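Side-chain contacts in prophenoloxidase b (Marsupenaeus japonicus, PDB 3WKY), which is a secreted type 3 copper protein of the hemocyanin family, the precursor of a phenoloxidase that probably hydroxylates monophenols and oxidises o-diphenols: residues P412-R417 against D628-G633; G633-R638 against E646-E651; V403-K408 against S522-W527. All blocks are in the same frame, centred on the assembly; numbering follows the deposited sequence. Where two conformers were deposited one is given.

How the contacts relate
The three contacts cluster on one side of the chain's centre. Contacts 1 and 2 have centres about 10 Å apart and share G633; contact 3 is centred about 13 Å from contact 2 and about 15 Å from contact 1. E637 of contact 2 joins them all: its OE1 lies 2.6 Å from Y414 OH of contact 1, a probable hydrogen bond, and its OE2 forms a salt bridge of 2.7 Å with K408 NZ of contact 3. Contact 3 is the one tied by sequence to the active site, because its helix 391-409 also carries H397, which lines the pocket of the dicopper-dioxygen cluster. R417 of contact 1 makes a weak, conformer-dependent bond to a glycan sugar.

Contact 1. Residues P412-R417 against D628-G633; sequences PPYTPR and DPWPMG. With NAG (2-acetamido-2-deoxy-beta-D-glucopyranose), chain E.
Y414 meets P631 through a chi1 of -68°, which puts CG anti to the carbonyl carbon, beside the backbone N, and sends the phenol to the proline ring. The contact joins two loops of the hemocyanin Ig-like region, one entering the short helix 416-419, the other built on an Asx turn at D628. The phenol and the pyrrolidine approach from opposite directions: Y414 OH is 3.6 Å from P631 CG and 3.8 Å from P631 CD, so the hydroxyl oxygen rests against these two carbons of the proline ring. Its polar partner is the carboxylate of E637, which fixes the end of the ring. Separately, Y414 CE1 is 4.3 Å from W630 CZ3, an oblique apolar touch and not a stack. The same phenol ring also has a cation-pi partner in R638, while the indole of W630 stacks on Y634. L684 of a second subunit packs on W630, placing this part of the contact at a subunit interface. At the end of the first segment, the R417 chain bends at chi2 and ends beside the glycan sugar attached to N422; NH1 is 2.7 Å from NAG O3, but the N-H...O angle of 124° makes this bond weak and, resting on one of two deposited conformers, doubtful. The Asx turn is better defined: W630 N donates to D628 OD1 over 3.1 Å at 162°, arriving from well above the carboxylate plane.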
loop_
_atom_site.group_PDB
_atom_site.type_symbol
_atom_site.label_atom_id
_atom_site.label_comp_id
_atom_site.label_asym_id
_atom_site.label_seq_id
_atom_site.Cartn_x
_atom_site.Cartn_y
_atom_site.Cartn_z
ATOM N N PRO A 412 16.191 36.586 -15.400
ATOM C CA PRO A 412 16.106 37.815 -14.597
ATOM C C PRO A 412 14.905 38.641 -15.016
ATOM O O PRO A 412 14.518 38.602 -16.188
ATOM C CB PRO A 412 17.407 38.564 -14.941
ATOM C CG PRO A 412 17.789 38.080 -16.297
ATOM C CD PRO A 412 17.325 36.596 -16.343
ATOM N N PRO A 413 14.304 39.382 -14.073
ATOM C CA PRO A 413 13.180 40.255 -14.428
ATOM C C PRO A 413 13.609 41.233 -15.517
ATOM O O PRO A 413 14.794 41.571 -15.583
ATOM C CB PRO A 413 12.920 41.035 -13.135
ATOM C CG PRO A 413 13.444 40.132 -12.035
ATOM C CD PRO A 413 14.626 39.423 -12.630
ATOM N N TYR A 414 12.673 41.641 -16.367
ATOM C CA TYR A 414 12.947 42.682 -17.353
ATOM C C TYR A 414 13.436 43.942 -16.643
ATOM O O TYR A 414 12.891 44.328 -15.606
ATOM C CB TYR A 414 11.694 42.986 -18.180
ATOM C CG TYR A 414 11.302 41.840 -19.092
ATOM C CD1 TYR A 414 12.075 41.518 -20.201
ATOM C CD2 TYR A 414 10.155 41.094 -18.851
ATOM C CE1 TYR A 414 11.714 40.470 -21.044
ATOM C CE2 TYR A 414 9.794 40.029 -19.684
ATOM C CZ TYR A 414 10.572 39.732 -20.772
ATOM O OH TYR A 414 10.208 38.685 -21.592
ATOM N N THR A 415 14.481 44.561 -17.189
ATOM C CA THR A 415 15.029 45.806 -16.616
ATOM C C THR A 415 14.112 46.985 -16.929
ATOM O O THR A 415 13.233 46.873 -17.787
ATOM C CB THR A 415 16.427 46.106 -17.184
ATOM O OG1 THR A 415 16.321 46.390 -18.586
ATOM C CG2 THR A 415 17.362 44.914 -16.957
ATOM N N PRO A 416 14.297 48.126 -16.231
ATOM C CA PRO A 416 13.500 49.308 -16.576
ATOM C C PRO A 416 13.607 49.650 -18.059
ATOM O O PRO A 416 12.598 49.958 -18.698
ATOM C CB PRO A 416 14.135 50.409 -15.722
ATOM C CG PRO A 416 14.603 49.672 -14.494
ATOM C CD PRO A 416 15.056 48.316 -14.976
ATOM N N ARG A 417 14.808 49.569 -18.609
ATOM C CA ARG A 417 15.019 49.879 -20.019
ATOM C C ARG A 417 14.274 48.899 -20.923
ATOM O O ARG A 417 13.746 49.281 -21.967
ATOM C CB ARG A 417 16.513 49.869 -20.351
ATOM C CG ARG A 417 16.838 50.307 -21.771
ATOM C CD ARG A 417 16.420 51.760 -22.003
ATOM N NE ARG A 417 16.579 52.167 -23.397
ATOM C CZ ARG A 417 15.603 52.150 -24.302
ATOM N NH1 ARG A 417 15.848 52.537 -25.545
ATOM N NH2 ARG A 417 14.385 51.740 -23.967
ATOM N N ASP A 628 9.118 40.275 -34.275
ATOM C CA ASP A 628 9.350 40.853 -32.961
ATOM C C ASP A 628 10.503 40.137 -32.247
ATOM O O ASP A 628 10.476 38.916 -32.096
ATOM C CB ASP A 628 8.034 40.670 -32.201
ATOM C CG ASP A 628 8.051 41.251 -30.818
ATOM O OD1 ASP A 628 8.998 41.988 -30.485
ATOM O OD2 ASP A 628 7.087 40.962 -30.068
ATOM N N PRO A 629 11.530 40.885 -31.805
ATOM C CA PRO A 629 12.629 40.206 -31.107
ATOM C C PRO A 629 12.289 39.820 -29.657
ATOM O O PRO A 629 13.002 38.985 -29.094
ATOM C CB PRO A 629 13.747 41.248 -31.120
ATOM C CG PRO A 629 13.020 42.558 -31.132
ATOM C CD PRO A 629 11.781 42.334 -31.955
ATOM N N TRP A 630 11.237 40.392 -29.076
ATOM C CA TRP A 630 10.891 40.105 -27.679
ATOM C C TRP A 630 10.373 38.674 -27.550
ATOM O O TRP A 630 9.820 38.124 -28.505
ATOM C CB TRP A 630 9.861 41.110 -27.157
ATOM C CG TRP A 630 10.445 42.505 -27.059
ATOM C CD1 TRP A 630 10.194 43.554 -27.893
ATOM C CD2 TRP A 630 11.392 42.978 -26.084
ATOM N NE1 TRP A 630 10.922 44.660 -27.496
ATOM C CE2 TRP A 630 11.665 44.334 -26.390
ATOM C CE3 TRP A 630 12.029 42.393 -24.982
ATOM C CZ2 TRP A 630 12.560 45.107 -25.639
ATOM C CZ3 TRP A 630 12.911 43.162 -24.230
ATOM C CH2 TRP A 630 13.167 44.513 -24.564
ATOM N N PRO A 631 10.566 38.051 -26.375
ATOM C CA PRO A 631 10.046 36.680 -26.246
ATOM C C PRO A 631 8.528 36.655 -26.436
ATOM O O PRO A 631 7.859 37.646 -26.122
ATOM C CB PRO A 631 10.395 36.316 -24.798
ATOM C CG PRO A 631 11.634 37.106 -24.504
ATOM C CD PRO A 631 11.377 38.453 -25.209
ATOM N N MET A 632 7.983 35.563 -26.963
ATOM C CA MET A 632 6.532 35.472 -27.128
ATOM C C MET A 632 5.837 35.564 -25.769
ATOM O O MET A 632 6.210 34.855 -24.818
ATOM C CB MET A 632 6.160 34.162 -27.821
ATOM C CG MET A 632 6.771 34.046 -29.225
ATOM S SD MET A 632 6.372 32.464 -29.981
ATOM C CE MET A 632 7.779 32.273 -31.068
ATOM N N GLY A 633 4.835 36.439 -25.682
ATOM C CA GLY A 633 4.118 36.661 -24.441
ATOM C C GLY A 633 4.711 37.764 -23.574
ATOM O O GLY A 633 4.203 38.029 -22.487
HETATM C C1 NAG E . 12.092 56.670 -27.623
HETATM C C2 NAG E . 12.982 55.633 -26.914
HETATM C C3 NAG E . 14.382 55.418 -27.504
HETATM C C4 NAG E . 14.545 55.871 -28.949
HETATM C C5 NAG E . 13.859 57.207 -29.130
HETATM C C6 NAG E . 14.112 57.766 -30.527
HETATM C C7 NAG E . 12.397 55.602 -24.522
HETATM C C8 NAG E . 11.928 56.640 -23.544
HETATM N N2 NAG E . 13.165 56.032 -25.524
HETATM O O3 NAG E . 14.698 54.045 -27.428
HETATM O O4 NAG E . 15.913 55.997 -29.269
HETATM O O5 NAG E . 12.485 56.983 -28.946
HETATM O O6 NAG E . 13.727 56.808 -31.489
HETATM O O7 NAG E . 12.069 54.426 -24.362
#

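Contact 2. Residues G633-R638 against E646-E651; sequences GYPLER and EDFVDE
P635 and L636 both touch F648, and every contact across the two segments is apolar. F648 points from helix 645-650 toward the loop, with CG anti to the backbone N (chi1 -180°), which carries the far rim of the phenyl ring to both partners. P635 CG comes to the ring edge, near its plane, 4.4 Å from F648 CE2. The same CE2 lies 4.1 Å from L636 CD2, a branch that slants past the ring and meets it obliquely. These are loose van der Waals distances, and the surroundings complete the burial: L419 and M655 also pack on F648, M595 on P635, and F593 on L636.

Backbone hydrogen bonds shape both sides. L636 N donates to G633 O at 2.9 Å, closing a four-residue turn, while D650 N donates to E646 O at 3.0 Å within the helix that presents F648.

Ring-on-proline packing acts inside the loop. The peptide bond before P635 is cis, and P635 CB sits 3.7 Å above the plane of the Y634 ring, offset toward its rim. Y634 OH is in turn hydrogen-bonded to Q418 O.

With Y634 and P635 as central residues, the cis bond, the closing hydrogen bond and the backbone angles of both (P635 phi -99°, psi 12°) fit a type VIa beta turn with an aromatic-cis-proline pair, here joined through F648 to the helix leading into strand 655-664 of the Ig-like domain.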
loop_
_atom_site.group_PDB
_atom_site.type_symbol
_atom_site.label_atom_id
_atom_site.label_comp_id
_atom_site.label_asym_id
_atom_site.label_seq_id
_atom_site.Cartn_x
_atom_site.Cartn_y
_atom_site.Cartn_z
ATOM N N GLY A 633 4.835 36.439 -25.682
ATOM C CA GLY A 633 4.118 36.661 -24.441
ATOM C C GLY A 633 4.711 37.764 -23.574
ATOM O O GLY A 633 4.203 38.029 -22.487
ATOM N N TYR A 634 5.776 38.400 -24.055
ATOM C CA TYR A 634 6.415 39.512 -23.350
ATOM C C TYR A 634 5.378 40.588 -23.071
ATOM O O TYR A 634 4.515 40.850 -23.911
ATOM C CB TYR A 634 7.560 40.064 -24.206
ATOM C CG TYR A 634 7.978 41.505 -23.931
ATOM C CD1 TYR A 634 7.382 42.558 -24.604
ATOM C CD2 TYR A 634 9.015 41.793 -23.047
ATOM C CE1 TYR A 634 7.781 43.872 -24.378
ATOM C CE2 TYR A 634 9.417 43.117 -22.812
ATOM C CZ TYR A 634 8.798 44.139 -23.487
ATOM O OH TYR A 634 9.190 45.459 -23.264
ATOM N N PRO A 635 5.439 41.204 -21.880
ATOM C CA PRO A 635 6.433 40.990 -20.825
ATOM C C PRO A 635 5.932 40.051 -19.719
ATOM O O PRO A 635 6.577 39.947 -18.675
ATOM C CB PRO A 635 6.576 42.394 -20.237
ATOM C CG PRO A 635 5.188 42.956 -20.332
ATOM C CD PRO A 635 4.542 42.332 -21.558
ATOM N N LEU A 636 4.817 39.370 -19.958
ATOM C CA LEU A 636 4.111 38.669 -18.891
ATOM C C LEU A 636 4.453 37.172 -18.802
ATOM O O LEU A 636 3.587 36.353 -18.494
ATOM C CB LEU A 636 2.602 38.857 -19.055
ATOM C CG LEU A 636 2.172 40.335 -19.027
ATOM C CD1 LEU A 636 0.673 40.443 -19.252
ATOM C CD2 LEU A 636 2.572 40.971 -17.705
ATOM N N GLU A 637 5.709 36.827 -19.075
ATOM C CA GLU A 637 6.179 35.467 -18.814
ATOM C C GLU A 637 7.418 35.464 -17.926
ATOM O O GLU A 637 8.040 34.421 -17.742
ATOM C CB GLU A 637 6.434 34.691 -20.119
ATOM C CG GLU A 637 6.780 35.570 -21.333
ATOM C CD GLU A 637 8.100 36.292 -21.181
ATOM O OE1 GLU A 637 8.083 37.499 -20.826
ATOM O OE2 GLU A 637 9.157 35.671 -21.444
ATOM N N ARG A 638 7.771 36.615 -17.351
ATOM C CA ARG A 638 8.888 36.647 -16.401
ATOM C C ARG A 638 8.461 37.089 -15.011
ATOM O O ARG A 638 7.464 37.788 -14.840
ATOM C CB ARG A 638 10.031 37.572 -16.870
ATOM C CG ARG A 638 10.865 37.015 -18.013
ATOM C CD ARG A 638 12.216 37.706 -18.126
ATOM N NE ARG A 638 12.783 37.545 -19.464
ATOM C CZ ARG A 638 13.883 38.159 -19.891
ATOM N NH1 ARG A 638 14.562 38.965 -19.076
ATOM N NH2 ARG A 638 14.296 37.974 -21.133
ATOM N N GLU A 646 -1.336 45.097 -10.608
ATOM C CA GLU A 646 -1.591 46.528 -10.386
ATOM C C GLU A 646 -0.298 47.310 -10.110
ATOM O O GLU A 646 -0.037 48.345 -10.749
ATOM C CB GLU A 646 -2.594 46.716 -9.239
ATOM C CG GLU A 646 -4.013 46.225 -9.553
ATOM C CD GLU A 646 -4.246 44.732 -9.278
ATOM O OE1 GLU A 646 -3.277 43.967 -9.067
ATOM O OE2 GLU A 646 -5.426 44.318 -9.279
ATOM N N ASP A 647 0.506 46.827 -9.163
ATOM C CA ASP A 647 1.782 47.470 -8.839
ATOM C C ASP A 647 2.719 47.475 -10.037
ATOM O O ASP A 647 3.433 48.449 -10.277
ATOM C CB ASP A 647 2.480 46.779 -7.661
ATOM C CG ASP A 647 1.822 47.069 -6.324
ATOM O OD1 ASP A 647 0.904 47.919 -6.267
ATOM O OD2 ASP A 647 2.238 46.448 -5.324
ATOM N N PHE A 648 2.728 46.373 -10.777
ATOM C CA PHE A 648 3.578 46.250 -11.960
ATOM C C PHE A 648 3.241 47.313 -13.001
ATOM O O PHE A 648 4.120 48.004 -13.504
ATOM C CB PHE A 648 3.394 44.853 -12.563
ATOM C CG PHE A 648 4.220 44.593 -13.797
ATOM C CD1 PHE A 648 5.582 44.355 -13.697
ATOM C CD2 PHE A 648 3.621 44.543 -15.051
ATOM C CE1 PHE A 648 6.356 44.104 -14.833
ATOM C CE2 PHE A 648 4.383 44.285 -16.194
ATOM C CZ PHE A 648 5.753 44.064 -16.080
ATOM N N VAL A 649 1.959 47.446 -13.314
ATOM C CA VAL A 649 1.499 48.343 -14.370
ATOM C C VAL A 649 1.682 49.808 -13.958
ATOM O O VAL A 649 1.959 50.684 -14.787
ATOM C CB VAL A 649 0.015 48.031 -14.698
ATOM C CG1 VAL A 649 -0.654 49.161 -15.433
ATOM C CG2 VAL A 649 -0.097 46.721 -15.494
ATOM N N ASP A 650 1.528 50.066 -12.662
ATOM C CA ASP A 650 1.615 51.436 -12.135
ATOM C C ASP A 650 3.021 52.022 -12.260
ATOM O O ASP A 650 3.201 53.246 -12.274
ATOM C CB ASP A 650 1.159 51.471 -10.672
ATOM C CG ASP A 650 -0.347 51.409 -10.529
ATOM O OD1 ASP A 650 -1.053 51.590 -11.547
ATOM O OD2 ASP A 650 -0.826 51.199 -9.392
ATOM N N GLU A 651 4.015 51.148 -12.349
ATOM C CA GLU A 651 5.406 51.554 -12.530
ATOM C C GLU A 651 5.687 52.082 -13.945
ATOM O O GLU A 651 6.666 52.795 -14.168
ATOM C CB GLU A 651 6.333 50.365 -12.205
ATOM C CG GLU A 651 7.828 50.649 -12.286
ATOM C CD GLU A 651 8.320 51.590 -11.195
ATOM O OE1 GLU A 651 7.565 51.847 -10.229
ATOM O OE2 GLU A 651 9.471 52.067 -11.302
#

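Contact 3. Residues V403-K408 against S522-W527; sequences VFHRYK and SLLRYW
R525 lies flat against H405, its guanidinium plane turned 6° from the imidazole, centres 4.2 Å apart. From CB, CG is set anti to the carbonyl carbon, beside the backbone N; the chain then folds at chi2 and again at chi3 (-47°), so that it doubles over the ring. CD makes a CH-pi contact, 3.4 Å from the ring centroid and 2° off the normal. NE follows at 3.5 Å from H405 CG. CZ slides off the ring, 3.7 Å from H405 CB, which therefore supports the guanidinium near its rim. At the tip, NH1 is 3.8 Å from H405 CD2, and NH2 leaves the ring for a salt bridge with D401 and a hydrogen bond with N402, which hold the guanidinium in place. The imidazole edge is met by L524, whose CD1 is 4.0 Å from H405 CE1. Replacing H405 by an alanine would probably leave R525 CD and NE without the face they rest on and L524 CD1 without its edge contact. This guanidinium-imidazole stack and its CH-pi contact fasten helix 391-409, carrying H397 of the dicopper pocket, to the loop after helix 520-523, a joint between domains of the hemocyanin fold.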
loop_
_atom_site.group_PDB
_atom_site.type_symbol
_atom_site.label_atom_id
_atom_site.label_comp_id
_atom_site.label_asym_id
_atom_site.label_seq_id
_atom_site.Cartn_x
_atom_site.Cartn_y
_atom_site.Cartn_z
ATOM N N VAL A 403 7.158 22.833 -17.016
ATOM C CA VAL A 403 8.573 22.764 -17.360
ATOM C C VAL A 403 9.000 24.107 -17.952
ATOM O O VAL A 403 10.040 24.670 -17.585
ATOM C CB VAL A 403 8.867 21.665 -18.390
ATOM C CG1 VAL A 403 10.374 21.595 -18.695
ATOM C CG2 VAL A 403 8.369 20.289 -17.878
ATOM N N PHE A 404 8.198 24.609 -18.877
ATOM C CA PHE A 404 8.524 25.902 -19.501
ATOM C C PHE A 404 8.559 27.044 -18.481
ATOM O O PHE A 404 9.449 27.897 -18.533
ATOM C CB PHE A 404 7.547 26.205 -20.642
ATOM C CG PHE A 404 7.771 25.358 -21.880
ATOM C CD1 PHE A 404 9.032 25.261 -22.453
ATOM C CD2 PHE A 404 6.720 24.648 -22.463
ATOM C CE1 PHE A 404 9.247 24.485 -23.600
ATOM C CE2 PHE A 404 6.930 23.874 -23.608
ATOM C CZ PHE A 404 8.202 23.793 -24.174
ATOM N N HIS A 405 7.608 27.054 -17.550
ATOM C CA HIS A 405 7.554 28.099 -16.511
ATOM C C HIS A 405 8.747 27.942 -15.568
ATOM O O HIS A 405 9.313 28.933 -15.099
ATOM C CB HIS A 405 6.224 28.024 -15.739
ATOM C CG HIS A 405 6.102 29.020 -14.627
ATOM N ND1 HIS A 405 6.051 30.380 -14.848
ATOM C CD2 HIS A 405 6.009 28.855 -13.285
ATOM C CE1 HIS A 405 5.938 31.010 -13.691
ATOM N NE2 HIS A 405 5.902 30.107 -12.728
ATOM N N ARG A 406 9.140 26.697 -15.292
ATOM C CA ARG A 406 10.351 26.457 -14.509
ATOM C C ARG A 406 11.524 27.172 -15.162
ATOM O O ARG A 406 12.324 27.835 -14.487
ATOM C CB ARG A 406 10.669 24.962 -14.429
ATOM C CG ARG A 406 11.859 24.623 -13.516
ATOM C CD ARG A 406 12.272 23.150 -13.709
ATOM N NE ARG A 406 13.301 22.725 -12.756
ATOM C CZ ARG A 406 13.068 21.938 -11.706
ATOM N NH1 ARG A 406 11.841 21.479 -11.459
ATOM N NH2 ARG A 406 14.068 21.605 -10.900
ATOM N N TYR A 407 11.625 27.041 -16.480
ATOM C CA TYR A 407 12.686 27.728 -17.189
ATOM C C TYR A 407 12.478 29.257 -17.117
ATOM O O TYR A 407 13.423 30.006 -16.815
ATOM C CB TYR A 407 12.829 27.248 -18.645
ATOM C CG TYR A 407 13.655 28.267 -19.400
ATOM C CD1 TYR A 407 15.036 28.319 -19.238
ATOM C CD2 TYR A 407 13.046 29.242 -20.192
ATOM C CE1 TYR A 407 15.796 29.314 -19.884
ATOM C CE2 TYR A 407 13.793 30.219 -20.831
ATOM C CZ TYR A 407 15.163 30.250 -20.675
ATOM O OH TYR A 407 15.912 31.234 -21.309
ATOM N N LYS A 408 11.261 29.727 -17.383
ATOM C CA LYS A 408 11.038 31.186 -17.353
ATOM C C LYS A 408 11.454 31.802 -16.022
ATOM O O LYS A 408 12.025 32.892 -15.986
ATOM C CB LYS A 408 9.584 31.552 -17.669
ATOM C CG LYS A 408 9.161 31.295 -19.121
ATOM C CD LYS A 408 9.847 32.279 -20.085
ATOM C CE LYS A 408 9.269 32.145 -21.507
ATOM N NZ LYS A 408 9.844 33.202 -22.426
ATOM N N SER A 522 1.064 34.316 -9.673
ATOM C CA SER A 522 0.029 33.366 -10.078
ATOM C C SER A 522 -0.545 33.713 -11.442
ATOM O O SER A 522 -0.878 32.823 -12.222
ATOM C CB SER A 522 -1.099 33.320 -9.043
ATOM O OG SER A 522 -0.594 32.925 -7.780
ATOM N N LEU A 523 -0.663 35.010 -11.730
ATOM C CA LEU A 523 -1.221 35.439 -13.007
ATOM C C LEU A 523 -0.346 35.055 -14.193
ATOM O O LEU A 523 -0.849 34.901 -15.304
ATOM C CB LEU A 523 -1.476 36.961 -13.000
ATOM C CG LEU A 523 -2.641 37.417 -12.121
ATOM C CD1 LEU A 523 -2.659 38.963 -12.009
ATOM C CD2 LEU A 523 -3.949 36.933 -12.699
ATOM N N LEU A 524 0.960 34.911 -13.976
ATOM C CA LEU A 524 1.852 34.461 -15.051
ATOM C C LEU A 524 1.377 33.162 -15.701
ATOM O O LEU A 524 1.616 32.928 -16.885
ATOM C CB LEU A 524 3.277 34.244 -14.542
ATOM C CG LEU A 524 4.079 35.458 -14.086
ATOM C CD1 LEU A 524 5.460 35.018 -13.618
ATOM C CD2 LEU A 524 4.200 36.480 -15.218
ATOM N N ARG A 525 0.699 32.315 -14.937
ATOM C CA ARG A 525 0.307 31.014 -15.478
ATOM C C ARG A 525 -0.983 31.147 -16.287
ATOM O O ARG A 525 -1.416 30.181 -16.923
ATOM C CB ARG A 525 0.107 29.985 -14.358
ATOM C CG ARG A 525 1.245 29.925 -13.321
ATOM C CD ARG A 525 2.632 29.690 -13.958
ATOM N NE ARG A 525 2.642 28.615 -14.954
ATOM C CZ ARG A 525 2.724 27.315 -14.658
ATOM N NH1 ARG A 525 2.764 26.922 -13.388
ATOM N NH2 ARG A 525 2.743 26.409 -15.632
ATOM N N TYR A 526 -1.593 32.335 -16.247
ATOM C CA TYR A 526 -2.899 32.565 -16.879
ATOM C C TYR A 526 -2.914 33.476 -18.115
ATOM O O TYR A 526 -3.802 33.337 -18.940
ATOM C CB TYR A 526 -3.919 33.121 -15.868
ATOM C CG TYR A 526 -4.590 32.072 -14.997
ATOM C CD1 TYR A 526 -5.769 31.459 -15.399
ATOM C CD2 TYR A 526 -4.050 31.706 -13.766
ATOM C CE1 TYR A 526 -6.393 30.495 -14.600
ATOM C CE2 TYR A 526 -4.664 30.743 -12.964
ATOM C CZ TYR A 526 -5.835 30.156 -13.382
ATOM O OH TYR A 526 -6.454 29.209 -12.591
ATOM N N TRP A 527 -1.988 34.431 -18.235
ATOM C CA TRP A 527 -2.105 35.429 -19.318
ATOM C C TRP A 527 -2.242 34.790 -20.699
ATOM O O TRP A 527 -1.428 33.946 -21.068
ATOM C CB TRP A 527 -0.907 36.377 -19.337
ATOM C CG TRP A 527 -0.821 37.226 -18.117
ATOM C CD1 TRP A 527 0.143 37.177 -17.148
ATOM C CD2 TRP A 527 -1.740 38.257 -17.725
ATOM N NE1 TRP A 527 -0.119 38.117 -16.181
ATOM C CE2 TRP A 527 -1.267 38.792 -16.508
ATOM C CE3 TRP A 527 -2.909 38.782 -18.288
ATOM C CZ2 TRP A 527 -1.927 39.830 -15.838
ATOM C CZ3 TRP A 527 -3.573 39.804 -17.615
ATOM C CH2 TRP A 527 -3.079 40.315 -16.399
#